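Local coordinates for protein putative adhesin (PDB 5FX8) that may mediate cell-cell interaction as a secreted, cell-wall-associated yeast protein, seen here as its N-terminal fragment with two cohesin-like domains, at residues R149-L155 / V167-F173; N278-L284 / T295-E301; A1-I7 / T133-Y138; A44-I50 / H88-F94; E55-Y59 / Y304-R308. All blocks are in the same frame, centred on the assembly; numbering follows the deposited sequence.

The five contacts divide between two beta-rich domains. Interactions 3 and 4 lie in the first, their centres 11 Å apart, where I4 and I7 pack on V48 over the same sheet. Interactions 1 and 2 lie in the second, also 11 Å apart, and are beta hairpins of two facing antiparallel sheets joined by K154, N278 and E301. Contact centres of the two groups are about 40 Å apart. Interaction 4 falls within the span of interaction 3; interactions 1 and 2 follow in series, both within the span of interaction 5, which crosses 3 and 4. The chain passes between domains twice, from strand 137-144 to 153-158 and, through interaction 5, from strand 294-304 back to 312-319.

Interaction 1 of 5, residues R149-L155 / V167-F173; sequences RSQPIKL and VDIPGAF
R149 and D168 form a salt bridge in which NH1 and NH2 of the arginine both point at one carboxylate oxygen. R149 NH1 lies 2.7 Å from D168 OD2 and meets it on the anti side, whereas NH2, at 2.9 Å from D168 OD2, comes from above the carboxylate plane. OD2 stays in the guanidinium plane, though the two flat groups are turned 40° apart. The bend in the arginine chain at chi2 (-43°) turns the guanidinium toward D168. R262 adds a second salt bridge to OD2, so two arginines share this oxygen. The aspartate projects from the first beta hairpin of the second cohesin-like domain, where I153 and D168 are an antiparallel hydrogen-bonded pair with I153 N 3.1 Å from D168 O. Beside it, I153 CG1 packs on D168 CB at 3.7 Å. Just before strand 153-158, the P170 ring lies against the Q151 backbone. On the other face of the sheet, P152 CB touches I169 CD1 at 3.9 Å, and both side chains reach V282 of the facing sheet.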
# COMPACT_ATOMS: atom_id res chain seq x y z
N ARG C 149 8.92 18.34 38.83
CA ARG C 149 8.84 17.85 37.47
C ARG C 149 7.56 17.08 37.22
O ARG C 149 7.55 16.12 36.46
CB ARG C 149 10.04 16.97 37.13
CG ARG C 149 11.38 17.69 37.09
CD ARG C 149 11.26 19.02 36.39
NE ARG C 149 12.53 19.53 35.90
CZ ARG C 149 12.66 20.72 35.35
NH1 ARG C 149 11.60 21.49 35.24
NH2 ARG C 149 13.83 21.14 34.90
N SER C 150 6.47 17.49 37.85
CA SER C 150 5.17 16.85 37.70
C SER C 150 4.13 17.76 37.07
O SER C 150 2.98 17.36 36.93
CB SER C 150 4.64 16.38 39.05
OG SER C 150 4.00 17.45 39.73
N GLN C 151 4.50 18.98 36.73
CA GLN C 151 3.58 19.91 36.10
C GLN C 151 4.42 21.03 35.53
O GLN C 151 5.62 21.11 35.83
CB GLN C 151 2.57 20.41 37.12
CG GLN C 151 3.19 21.01 38.34
CD GLN C 151 2.17 21.63 39.25
OE1 GLN C 151 1.08 21.98 38.80
NE2 GLN C 151 2.50 21.76 40.53
N PRO C 152 3.86 21.90 34.71
CA PRO C 152 4.63 23.06 34.25
C PRO C 152 5.01 23.96 35.41
O PRO C 152 4.18 24.30 36.25
CB PRO C 152 3.67 23.76 33.29
CG PRO C 152 2.73 22.69 32.88
CD PRO C 152 2.55 21.83 34.06
N ILE C 153 6.27 24.37 35.44
CA ILE C 153 6.76 25.32 36.41
C ILE C 153 7.29 26.55 35.68
O ILE C 153 7.45 26.55 34.47
CB ILE C 153 7.83 24.73 37.33
CG1 ILE C 153 9.05 24.31 36.52
CG2 ILE C 153 7.26 23.56 38.09
CD1 ILE C 153 10.15 23.81 37.38
N LYS C 154 7.54 27.62 36.45
CA LYS C 154 8.06 28.89 35.97
C LYS C 154 9.26 29.28 36.83
O LYS C 154 9.22 29.10 38.05
CB LYS C 154 6.98 29.96 36.02
CG LYS C 154 7.16 31.02 34.99
CD LYS C 154 7.06 32.39 35.55
CE LYS C 154 5.71 32.62 36.11
NZ LYS C 154 5.64 34.01 36.61
N LEU C 155 10.33 29.80 36.22
CA LEU C 155 11.53 30.20 36.95
C LEU C 155 11.98 31.60 36.52
O LEU C 155 11.84 31.96 35.36
CB LEU C 155 12.67 29.19 36.72
CG LEU C 155 12.39 27.73 37.12
CD1 LEU C 155 13.56 26.84 36.81
CD2 LEU C 155 12.02 27.59 38.57
N VAL C 167 10.01 28.57 31.37
CA VAL C 167 8.81 27.77 31.54
C VAL C 167 9.19 26.33 31.20
O VAL C 167 9.54 26.04 30.05
CB VAL C 167 7.65 28.26 30.66
CG1 VAL C 167 6.42 27.45 30.92
CG2 VAL C 167 7.38 29.74 30.92
N ASP C 168 9.15 25.45 32.19
CA ASP C 168 9.50 24.05 32.00
C ASP C 168 8.24 23.22 31.86
O ASP C 168 7.33 23.33 32.68
CB ASP C 168 10.34 23.54 33.16
CG ASP C 168 11.77 23.98 33.08
OD1 ASP C 168 12.11 24.70 32.13
OD2 ASP C 168 12.57 23.60 33.96
N ILE C 169 8.19 22.39 30.83
CA ILE C 169 7.10 21.45 30.61
C ILE C 169 7.66 20.04 30.79
O ILE C 169 8.50 19.60 29.99
CB ILE C 169 6.47 21.60 29.23
CG1 ILE C 169 6.18 23.07 28.90
CG2 ILE C 169 5.25 20.70 29.16
CD1 ILE C 169 5.05 23.64 29.64
N PRO C 170 7.22 19.29 31.79
CA PRO C 170 7.74 17.93 31.98
C PRO C 170 6.98 16.92 31.13
O PRO C 170 5.75 16.86 31.15
CB PRO C 170 7.52 17.68 33.48
CG PRO C 170 6.37 18.50 33.81
CD PRO C 170 6.39 19.72 32.92
N GLY C 171 7.73 16.13 30.36
CA GLY C 171 7.14 15.02 29.64
C GLY C 171 6.59 13.94 30.54
O GLY C 171 5.69 13.22 30.14
N ALA C 172 7.09 13.84 31.75
CA ALA C 172 6.55 12.91 32.71
C ALA C 172 5.14 13.27 33.17
O ALA C 172 4.68 12.70 34.15
CB ALA C 172 7.48 12.83 33.91
N PHE C 173 4.44 14.20 32.54
CA PHE C 173 3.05 14.48 32.83
C PHE C 173 2.16 13.67 31.90
O PHE C 173 1.30 12.91 32.34
CB PHE C 173 2.79 15.98 32.66
CG PHE C 173 1.37 16.42 32.89
CD1 PHE C 173 0.45 16.37 31.87
CD2 PHE C 173 0.98 16.94 34.10
CE1 PHE C 173 -0.84 16.79 32.07
CE2 PHE C 173 -0.30 17.36 34.30
CZ PHE C 173 -1.21 17.29 33.30

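Interaction 2 of 5, residues N278-L284 / T295-E301; sequences NVVNVDL and TSFVLDE
V282 and F297 form the middle of three antiparallel hydrogen-bonded pairs, flanked by V280 with L299 and L284 with T295. Each pair exchanges two backbone hydrogen bonds, among them V282 N to F297 O at 3.0 Å and L284 N to T295 O at 2.8 Å, the latter almost straight (176°). Between them, in the non-hydrogen-bonded pairs, CA-H...O contacts fill the gaps, as from N281 CA to F297 O at 3.3 Å. This is the regular ladder of a beta hairpin.

Apolar contacts occur on both faces. On the face carrying V280, V282, L284, F297 and L299, L284 CD1 lies 3.9 Å from F297 CE1. The phenyl group leaves its strand with CG anti to the carbonyl carbon (chi1 -58°), which carries its CD1 edge past the carbonyl O of V282, in the plane of the ring. L299 CD1 reaches back to V280 CG1 at 4.2 Å. On the other face, V279 CG2 meets V298 CG1 at 3.7 Å, and the amide of N281 lies alongside V298. D283 and S296 also face each other there, their polar ends close together.

Strand 294-304 is the outer strand of a five-stranded antiparallel sheet, and strand 275-286 pairs on its other edge with strand 176-186. The V282 and L284 face packs on I169 of strand 162-170 in the opposing sheet, while F297 rests on Q151 and P152.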
# COMPACT_ATOMS: atom_id res chain seq x y z
N ASN C 278 3.90 39.01 36.50
CA ASN C 278 4.04 38.11 35.36
C ASN C 278 3.16 36.89 35.54
O ASN C 278 3.26 36.21 36.56
CB ASN C 278 5.48 37.65 35.19
CG ASN C 278 5.63 36.69 34.03
OD1 ASN C 278 5.24 35.53 34.11
ND2 ASN C 278 6.20 37.16 32.96
N VAL C 279 2.35 36.59 34.54
CA VAL C 279 1.56 35.37 34.54
C VAL C 279 1.91 34.56 33.30
O VAL C 279 2.25 35.13 32.26
CB VAL C 279 0.06 35.66 34.60
CG1 VAL C 279 -0.34 36.40 33.39
CG2 VAL C 279 -0.71 34.38 34.70
N VAL C 280 1.88 33.24 33.43
CA VAL C 280 2.09 32.33 32.33
C VAL C 280 0.98 31.30 32.40
O VAL C 280 0.93 30.50 33.33
CB VAL C 280 3.45 31.63 32.38
CG1 VAL C 280 3.49 30.57 31.35
CG2 VAL C 280 4.52 32.60 32.11
N ASN C 281 0.09 31.31 31.41
CA ASN C 281 -0.91 30.27 31.28
C ASN C 281 -0.36 29.17 30.38
O ASN C 281 0.14 29.44 29.29
CB ASN C 281 -2.19 30.84 30.69
CG ASN C 281 -2.63 32.09 31.40
OD1 ASN C 281 -2.14 33.18 31.12
ND2 ASN C 281 -3.55 31.94 32.33
N VAL C 282 -0.42 27.93 30.85
CA VAL C 282 0.06 26.78 30.10
C VAL C 282 -1.09 25.79 29.99
O VAL C 282 -1.63 25.35 31.02
CB VAL C 282 1.27 26.13 30.77
CG1 VAL C 282 1.61 24.84 30.07
CG2 VAL C 282 2.44 27.07 30.72
N ASP C 283 -1.49 25.46 28.77
CA ASP C 283 -2.53 24.47 28.53
C ASP C 283 -1.90 23.26 27.88
O ASP C 283 -1.25 23.38 26.84
CB ASP C 283 -3.63 25.05 27.66
CG ASP C 283 -4.27 26.26 28.28
OD1 ASP C 283 -3.67 27.35 28.22
OD2 ASP C 283 -5.37 26.10 28.84
N LEU C 284 -2.06 22.10 28.49
CA LEU C 284 -1.49 20.87 27.97
C LEU C 284 -2.59 20.02 27.38
O LEU C 284 -3.64 19.83 28.01
CB LEU C 284 -0.76 20.09 29.06
CG LEU C 284 0.41 20.75 29.76
CD1 LEU C 284 0.92 19.77 30.73
CD2 LEU C 284 1.49 21.07 28.78
N THR C 295 -5.60 20.15 30.19
CA THR C 295 -5.28 20.60 31.55
C THR C 295 -4.60 21.97 31.52
O THR C 295 -3.55 22.13 30.88
CB THR C 295 -4.36 19.60 32.25
OG1 THR C 295 -4.87 18.28 32.10
CG2 THR C 295 -4.34 19.91 33.69
N SER C 296 -5.18 22.94 32.23
CA SER C 296 -4.70 24.31 32.29
C SER C 296 -3.95 24.60 33.59
O SER C 296 -4.28 24.05 34.64
CB SER C 296 -5.85 25.30 32.16
OG SER C 296 -6.39 25.23 30.86
N PHE C 297 -2.95 25.46 33.50
CA PHE C 297 -2.14 25.86 34.64
C PHE C 297 -1.92 27.37 34.59
O PHE C 297 -1.81 27.96 33.52
CB PHE C 297 -0.76 25.17 34.68
CG PHE C 297 -0.83 23.68 34.71
CD1 PHE C 297 -1.06 22.96 33.55
CD2 PHE C 297 -0.62 23.00 35.88
CE1 PHE C 297 -1.11 21.60 33.58
CE2 PHE C 297 -0.67 21.63 35.92
CZ PHE C 297 -0.92 20.93 34.76
N VAL C 298 -1.86 27.98 35.76
CA VAL C 298 -1.58 29.40 35.90
C VAL C 298 -0.34 29.55 36.78
O VAL C 298 -0.26 28.94 37.85
CB VAL C 298 -2.78 30.16 36.48
CG1 VAL C 298 -2.55 31.64 36.39
CG2 VAL C 298 -4.01 29.78 35.73
N LEU C 299 0.62 30.34 36.31
CA LEU C 299 1.89 30.55 37.00
C LEU C 299 2.10 32.05 37.13
O LEU C 299 2.60 32.71 36.21
CB LEU C 299 3.02 29.87 36.24
CG LEU C 299 2.76 28.46 35.71
CD1 LEU C 299 3.83 28.06 34.74
CD2 LEU C 299 2.71 27.46 36.80
N ASP C 300 1.74 32.61 38.28
CA ASP C 300 1.71 34.06 38.43
C ASP C 300 2.81 34.58 39.35
O ASP C 300 2.75 35.75 39.75
CB ASP C 300 0.35 34.53 38.92
CG ASP C 300 -0.23 33.64 40.00
OD1 ASP C 300 0.55 32.98 40.72
OD2 ASP C 300 -1.47 33.61 40.14
N GLU C 301 3.81 33.77 39.67
CA GLU C 301 4.88 34.22 40.55
C GLU C 301 5.53 35.50 40.02
O GLU C 301 5.95 35.53 38.85
CB GLU C 301 5.93 33.12 40.71
CG GLU C 301 6.84 33.28 41.92
CD GLU C 301 8.15 32.50 41.79
OE1 GLU C 301 8.33 31.80 40.77
OE2 GLU C 301 9.01 32.60 42.71

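Interaction 3 of 5, residues A1-I7 / T133-Y138; sequences AFPISDI and TSDQTY
Y138 packs against the N-terminal strand, with its CB 4.0 Å from I7 CB. With CG anti to the carbonyl carbon (chi1 -66°), the ring runs along residues 4 to 7. CD1 meets I7 CD1 at 3.6 Å, and I7 CG1 stands over one ring face in a CH-pi contact, 4.2 Å from the ring centroid. The amide of Q136 lies over the opposite face, so the ring is held between them. Farther out, CE2 nears D6 CA at 3.6 Å, while CE1 approaches A1 CB and CZ packs on I4 CG2. At the tip, Y138 OH gives a weak hydrogen bond to I4 O, 2.9 Å away. Beyond the hydroxyl, the amino terminus closes the contact: A1 N forms a salt bridge with D135 OD1, approaching from above the carboxylate plane, and A1 CB rests against T133. The turn between strands 126-132 and 137-144 thus holds the amino terminus, while Y138 packs its small sheet on strand 4-11, layer on layer, in the beta-rich first cohesin-like domain.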
# COMPACT_ATOMS: atom_id res chain seq x y z
N ALA C 1 18.26 37.60 74.13
CA ALA C 1 17.66 37.78 72.81
C ALA C 1 16.35 38.51 72.97
O ALA C 1 15.86 39.10 72.02
CB ALA C 1 17.44 36.44 72.10
N PHE C 2 15.79 38.47 74.18
CA PHE C 2 14.56 39.19 74.49
C PHE C 2 14.68 40.64 74.02
O PHE C 2 15.71 41.28 74.22
CB PHE C 2 14.26 39.14 75.98
CG PHE C 2 13.03 39.87 76.39
CD1 PHE C 2 13.05 41.23 76.64
CD2 PHE C 2 11.85 39.19 76.54
CE1 PHE C 2 11.92 41.89 77.00
CE2 PHE C 2 10.71 39.85 76.92
CZ PHE C 2 10.74 41.19 77.15
N PRO C 3 13.63 41.17 73.41
CA PRO C 3 12.32 40.55 73.20
C PRO C 3 12.17 39.72 71.91
O PRO C 3 11.05 39.55 71.43
CB PRO C 3 11.41 41.76 73.16
CG PRO C 3 12.25 42.81 72.53
CD PRO C 3 13.63 42.59 73.04
N ILE C 4 13.25 39.19 71.34
CA ILE C 4 13.08 38.28 70.22
C ILE C 4 12.58 36.95 70.75
O ILE C 4 13.25 36.33 71.59
CB ILE C 4 14.39 38.11 69.45
CG1 ILE C 4 14.75 39.39 68.73
CG2 ILE C 4 14.27 36.94 68.49
CD1 ILE C 4 16.00 39.28 67.96
N SER C 5 11.42 36.50 70.28
CA SER C 5 10.86 35.22 70.71
C SER C 5 11.09 34.09 69.72
O SER C 5 10.97 32.92 70.10
CB SER C 5 9.34 35.34 70.94
OG SER C 5 8.68 35.90 69.82
N ASP C 6 11.42 34.41 68.47
CA ASP C 6 11.53 33.41 67.43
C ASP C 6 12.16 34.05 66.21
O ASP C 6 12.05 35.26 66.00
CB ASP C 6 10.18 32.82 67.07
CG ASP C 6 10.31 31.49 66.47
OD1 ASP C 6 11.45 30.98 66.51
OD2 ASP C 6 9.30 30.95 65.99
N ILE C 7 12.83 33.21 65.41
CA ILE C 7 13.37 33.58 64.11
C ILE C 7 13.00 32.45 63.13
O ILE C 7 13.44 31.31 63.30
CB ILE C 7 14.89 33.80 64.14
CG1 ILE C 7 15.26 34.91 65.13
CG2 ILE C 7 15.41 34.21 62.79
CD1 ILE C 7 16.76 35.11 65.30
N THR C 133 22.12 34.91 68.79
CA THR C 133 22.00 36.11 69.59
C THR C 133 22.99 36.03 70.74
O THR C 133 24.05 35.41 70.62
CB THR C 133 20.58 36.29 70.13
OG1 THR C 133 20.31 35.26 71.08
CG2 THR C 133 19.59 36.20 69.00
N SER C 134 22.65 36.65 71.87
CA SER C 134 23.58 36.66 72.99
C SER C 134 23.28 35.54 73.96
O SER C 134 24.19 34.95 74.53
CB SER C 134 23.54 38.01 73.71
OG SER C 134 22.22 38.42 73.99
N ASP C 135 22.01 35.20 74.14
CA ASP C 135 21.65 34.18 75.10
C ASP C 135 21.04 32.95 74.45
O ASP C 135 20.61 32.05 75.18
CB ASP C 135 20.68 34.75 76.13
CG ASP C 135 19.32 35.00 75.55
OD1 ASP C 135 19.25 35.29 74.35
OD2 ASP C 135 18.31 34.90 76.29
N GLN C 136 21.00 32.87 73.13
CA GLN C 136 20.26 31.78 72.51
C GLN C 136 20.64 31.69 71.05
O GLN C 136 21.06 32.68 70.45
CB GLN C 136 18.75 31.98 72.64
CG GLN C 136 17.96 30.76 72.32
CD GLN C 136 16.49 30.99 72.48
OE1 GLN C 136 16.07 31.91 73.17
NE2 GLN C 136 15.68 30.16 71.83
N THR C 137 20.52 30.49 70.51
CA THR C 137 20.69 30.24 69.09
C THR C 137 19.36 29.76 68.52
O THR C 137 18.72 28.89 69.11
CB THR C 137 21.79 29.21 68.81
OG1 THR C 137 23.07 29.80 69.00
CG2 THR C 137 21.70 28.80 67.40
N TYR C 138 18.95 30.35 67.41
CA TYR C 138 17.74 29.96 66.72
C TYR C 138 18.11 29.20 65.45
O TYR C 138 18.93 29.68 64.66
CB TYR C 138 16.89 31.18 66.37
CG TYR C 138 16.33 31.91 67.52
CD1 TYR C 138 17.04 32.93 68.14
CD2 TYR C 138 15.06 31.63 67.99
CE1 TYR C 138 16.51 33.62 69.19
CE2 TYR C 138 14.52 32.31 69.03
CZ TYR C 138 15.24 33.31 69.63
OH TYR C 138 14.69 33.99 70.68

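Interaction 4 of 5, residues A44-I50 / H88-F94; sequences ATIEVSI and HVLTFTF
L90 N to V48 O, at 2.6 Å, is the shortest of six backbone hydrogen bonds between these antiparallel strands. V48 N returns a bond to L90 O, and I46 with F92 repeats the exchange, F92 N lying 2.8 Å from I46 O. I50 N to H88 O and F94 N to A44 O close the ladder at its two ends. On the buried face, F94 turns its ring edge to I46, with CE1 3.7 Å from I46 CD1. V48 CG2 lies 4.1 Å from F92 CE1, and I50 CD1 packs on L90 CB at 3.6 Å. The other face is more polar: E47 crosses V89, its CB 3.7 Å from V89 CG1, and T45 lies beside T93, its CG2 3.6 Å from T93 OG1. H88 and V89 form a G1 beta bulge, with the positive phi (67°) usual at its first position, against strand 77-84, which pairs along the far edge of strand 89-94. F92 meets F29 and F31 edge-to-face, and I4 and I7 of strand 4-11 cover V48.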
# COMPACT_ATOMS: atom_id res chain seq x y z
N ALA C 44 18.89 50.91 73.11
CA ALA C 44 19.24 49.50 73.23
C ALA C 44 19.38 48.84 71.87
O ALA C 44 18.65 49.15 70.93
CB ALA C 44 18.17 48.75 74.03
N THR C 45 20.32 47.93 71.78
CA THR C 45 20.65 47.27 70.54
C THR C 45 20.51 45.77 70.72
O THR C 45 20.77 45.25 71.81
CB THR C 45 22.04 47.63 70.09
OG1 THR C 45 22.95 47.33 71.15
CG2 THR C 45 22.13 49.13 69.76
N ILE C 46 20.07 45.10 69.67
CA ILE C 46 19.96 43.66 69.65
C ILE C 46 20.71 43.18 68.43
O ILE C 46 20.33 43.50 67.30
CB ILE C 46 18.50 43.20 69.60
CG1 ILE C 46 17.70 43.89 70.70
CG2 ILE C 46 18.42 41.71 69.76
CD1 ILE C 46 16.28 43.45 70.79
N GLU C 47 21.77 42.42 68.65
CA GLU C 47 22.60 41.93 67.57
C GLU C 47 22.25 40.48 67.26
O GLU C 47 22.23 39.64 68.16
CB GLU C 47 24.07 42.06 67.95
CG GLU C 47 24.48 43.49 68.03
CD GLU C 47 25.97 43.62 68.04
OE1 GLU C 47 26.63 42.70 68.56
OE2 GLU C 47 26.48 44.64 67.52
N VAL C 48 21.96 40.20 65.99
CA VAL C 48 21.63 38.85 65.51
C VAL C 48 22.50 38.54 64.31
O VAL C 48 22.51 39.29 63.34
CB VAL C 48 20.15 38.69 65.11
CG1 VAL C 48 19.88 37.23 64.85
CG2 VAL C 48 19.22 39.17 66.16
N SER C 49 23.21 37.43 64.37
CA SER C 49 24.07 37.08 63.27
C SER C 49 23.25 36.33 62.23
O SER C 49 22.36 35.56 62.57
CB SER C 49 25.24 36.23 63.74
OG SER C 49 24.76 35.00 64.22
N ILE C 50 23.52 36.61 60.97
CA ILE C 50 22.88 35.94 59.85
C ILE C 50 23.88 34.93 59.30
O ILE C 50 25.04 35.29 59.08
CB ILE C 50 22.45 36.94 58.76
CG1 ILE C 50 21.07 37.55 59.04
CG2 ILE C 50 22.41 36.28 57.39
CD1 ILE C 50 21.03 38.44 60.22
N HIS C 88 28.56 39.95 59.46
CA HIS C 88 27.30 39.24 59.24
C HIS C 88 26.38 39.35 60.45
O HIS C 88 25.69 38.40 60.81
CB HIS C 88 27.54 37.79 58.82
CG HIS C 88 28.19 37.68 57.48
ND1 HIS C 88 27.50 37.37 56.33
CD2 HIS C 88 29.47 37.88 57.10
CE1 HIS C 88 28.32 37.38 55.30
NE2 HIS C 88 29.53 37.67 55.74
N VAL C 89 26.31 40.54 61.03
CA VAL C 89 25.53 40.78 62.23
C VAL C 89 24.48 41.83 61.92
O VAL C 89 24.81 42.91 61.43
CB VAL C 89 26.41 41.23 63.40
CG1 VAL C 89 25.54 41.72 64.54
CG2 VAL C 89 27.33 40.09 63.82
N LEU C 90 23.23 41.53 62.22
CA LEU C 90 22.16 42.48 62.05
C LEU C 90 21.89 43.16 63.39
O LEU C 90 21.70 42.47 64.39
CB LEU C 90 20.90 41.78 61.53
CG LEU C 90 19.71 42.65 61.14
CD1 LEU C 90 20.09 43.56 59.99
CD2 LEU C 90 18.50 41.83 60.77
N THR C 91 21.90 44.49 63.41
CA THR C 91 21.69 45.22 64.65
C THR C 91 20.34 45.92 64.63
O THR C 91 20.06 46.71 63.73
CB THR C 91 22.79 46.26 64.87
OG1 THR C 91 24.07 45.64 64.76
CG2 THR C 91 22.64 46.86 66.24
N PHE C 92 19.52 45.65 65.62
CA PHE C 92 18.29 46.41 65.79
C PHE C 92 18.56 47.48 66.83
O PHE C 92 19.12 47.20 67.89
CB PHE C 92 17.14 45.51 66.23
CG PHE C 92 16.81 44.41 65.26
CD1 PHE C 92 17.59 43.28 65.17
CD2 PHE C 92 15.69 44.48 64.48
CE1 PHE C 92 17.28 42.27 64.29
CE2 PHE C 92 15.38 43.48 63.62
CZ PHE C 92 16.17 42.38 63.52
N THR C 93 18.19 48.72 66.52
CA THR C 93 18.45 49.85 67.40
C THR C 93 17.15 50.61 67.64
O THR C 93 16.64 51.27 66.74
CB THR C 93 19.50 50.76 66.80
OG1 THR C 93 20.70 50.01 66.62
CG2 THR C 93 19.75 51.91 67.71
N PHE C 94 16.64 50.55 68.86
CA PHE C 94 15.40 51.23 69.18
C PHE C 94 15.61 52.75 69.25
O PHE C 94 16.71 53.23 69.52
CB PHE C 94 14.86 50.71 70.49
CG PHE C 94 14.45 49.27 70.44
CD1 PHE C 94 15.38 48.27 70.61
CD2 PHE C 94 13.14 48.92 70.26
CE1 PHE C 94 14.99 46.95 70.58
CE2 PHE C 94 12.76 47.61 70.24
CZ PHE C 94 13.67 46.63 70.39

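Interaction 5 of 5, residues E55-Y59 / Y304-R308; sequences EFVQY and YRASR
A loop-to-loop contact at the junction of the two domains joins the chain after strand 54-55 to the connection that follows strand 294-304, where V57, Y59, R305 and S307 do most of the touching. V57 is held at both its backbone groups by one residue: V57 N donates to S307 OG at 2.6 Å in a nearly straight bond (167°), and S307 N donates to V57 O at 2.9 Å. With OG anti to the carbonyl carbon, the hydroxyl faces the V57 amide; it is also hydrogen-bonded to T111 O, so it links the two loops to strand 101-114. Between these bonds and the stack, A306 CB sits 3.9 Å from Y59 CB.

The second half is an aromatic and cationic stack. The guanidinium of R305 lies over one face of the Y59 ring, centres 4.2 Å apart and planes 23° from parallel, an off-centre cation-pi contact shifted toward the hydroxyl end of the ring. R305 CD covers the same ring in a CH-pi contact, and the bend at chi3 (106°) sets the guanidinium above it. Outside partners fix both polar ends: R305 NH1 bonds to A270 O and V273 O, and Y59 OH to D271 O.

F56, against S307 CB, reaches the aromatic rings F83 and F110, and V57 touches K113 of strand 101-114, while R305 pairs through its backbone with L274, next to the start of strand 275-286.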
# COMPACT_ATOMS: atom_id res chain seq x y z
N GLU C 55 22.06 35.97 52.12
CA GLU C 55 22.62 37.22 51.63
C GLU C 55 21.51 38.21 51.35
O GLU C 55 20.40 37.83 50.97
CB GLU C 55 23.45 37.00 50.37
CG GLU C 55 24.74 36.25 50.63
CD GLU C 55 25.68 36.25 49.46
OE1 GLU C 55 25.20 36.35 48.31
OE2 GLU C 55 26.91 36.17 49.69
N PHE C 56 21.80 39.48 51.58
CA PHE C 56 20.92 40.55 51.13
C PHE C 56 21.20 40.79 49.66
O PHE C 56 22.33 40.62 49.22
CB PHE C 56 21.19 41.83 51.90
CG PHE C 56 20.55 41.87 53.23
CD1 PHE C 56 19.28 42.33 53.38
CD2 PHE C 56 21.23 41.43 54.33
CE1 PHE C 56 18.69 42.37 54.59
CE2 PHE C 56 20.64 41.46 55.54
CZ PHE C 56 19.36 41.94 55.67
N VAL C 57 20.16 41.16 48.91
CA VAL C 57 20.30 41.40 47.48
C VAL C 57 20.03 42.87 47.20
O VAL C 57 18.96 43.39 47.51
CB VAL C 57 19.37 40.52 46.64
CG1 VAL C 57 19.56 40.80 45.15
CG2 VAL C 57 19.60 39.07 46.96
N GLN C 58 20.98 43.53 46.57
CA GLN C 58 20.95 44.97 46.44
C GLN C 58 20.49 45.37 45.05
O GLN C 58 21.12 45.00 44.06
CB GLN C 58 22.33 45.53 46.76
CG GLN C 58 22.65 45.49 48.23
CD GLN C 58 24.12 45.37 48.52
OE1 GLN C 58 24.73 46.24 49.15
NE2 GLN C 58 24.70 44.26 48.07
N TYR C 59 19.40 46.12 44.97
CA TYR C 59 19.07 46.82 43.73
C TYR C 59 18.33 48.11 44.07
O TYR C 59 17.28 48.09 44.72
CB TYR C 59 18.24 45.95 42.77
CG TYR C 59 18.14 46.61 41.41
CD1 TYR C 59 19.21 46.58 40.53
CD2 TYR C 59 17.03 47.33 41.04
CE1 TYR C 59 19.15 47.21 39.30
CE2 TYR C 59 16.96 47.97 39.82
CZ TYR C 59 18.03 47.90 38.95
OH TYR C 59 17.99 48.52 37.73
N TYR C 304 11.36 39.85 41.52
CA TYR C 304 11.84 40.81 42.49
C TYR C 304 13.32 41.04 42.26
O TYR C 304 14.06 40.09 41.97
CB TYR C 304 11.60 40.34 43.91
CG TYR C 304 10.15 40.21 44.31
CD1 TYR C 304 9.35 41.34 44.44
CD2 TYR C 304 9.59 38.98 44.61
CE1 TYR C 304 8.05 41.25 44.83
CE2 TYR C 304 8.28 38.88 45.00
CZ TYR C 304 7.52 40.02 45.11
OH TYR C 304 6.21 39.95 45.49
N ARG C 305 13.75 42.28 42.35
CA ARG C 305 15.14 42.58 42.11
C ARG C 305 15.96 42.76 43.38
O ARG C 305 17.18 42.63 43.32
CB ARG C 305 15.26 43.81 41.22
CG ARG C 305 14.70 43.58 39.85
CD ARG C 305 14.80 44.80 38.98
NE ARG C 305 15.83 44.66 37.97
CZ ARG C 305 16.00 45.51 36.97
NH1 ARG C 305 15.20 46.55 36.86
NH2 ARG C 305 16.96 45.33 36.09
N ALA C 306 15.33 43.02 44.52
CA ALA C 306 16.09 43.34 45.71
C ALA C 306 15.46 42.69 46.93
O ALA C 306 14.31 42.28 46.91
CB ALA C 306 16.19 44.85 45.91
N SER C 307 16.25 42.59 48.00
CA SER C 307 15.72 42.19 49.29
C SER C 307 14.68 43.20 49.77
O SER C 307 14.88 44.41 49.64
CB SER C 307 16.84 42.09 50.32
OG SER C 307 17.78 41.09 49.97
N ARG C 308 13.60 42.71 50.33
CA ARG C 308 12.47 43.55 50.65
C ARG C 308 12.05 43.33 52.10
O ARG C 308 12.42 42.34 52.72
CB ARG C 308 11.30 43.28 49.70
CG ARG C 308 11.58 43.77 48.29
CD ARG C 308 11.02 42.85 47.23
NE ARG C 308 11.60 41.51 47.22
CZ ARG C 308 10.93 40.41 47.55
NH1 ARG C 308 9.66 40.49 47.89
NH2 ARG C 308 11.54 39.24 47.53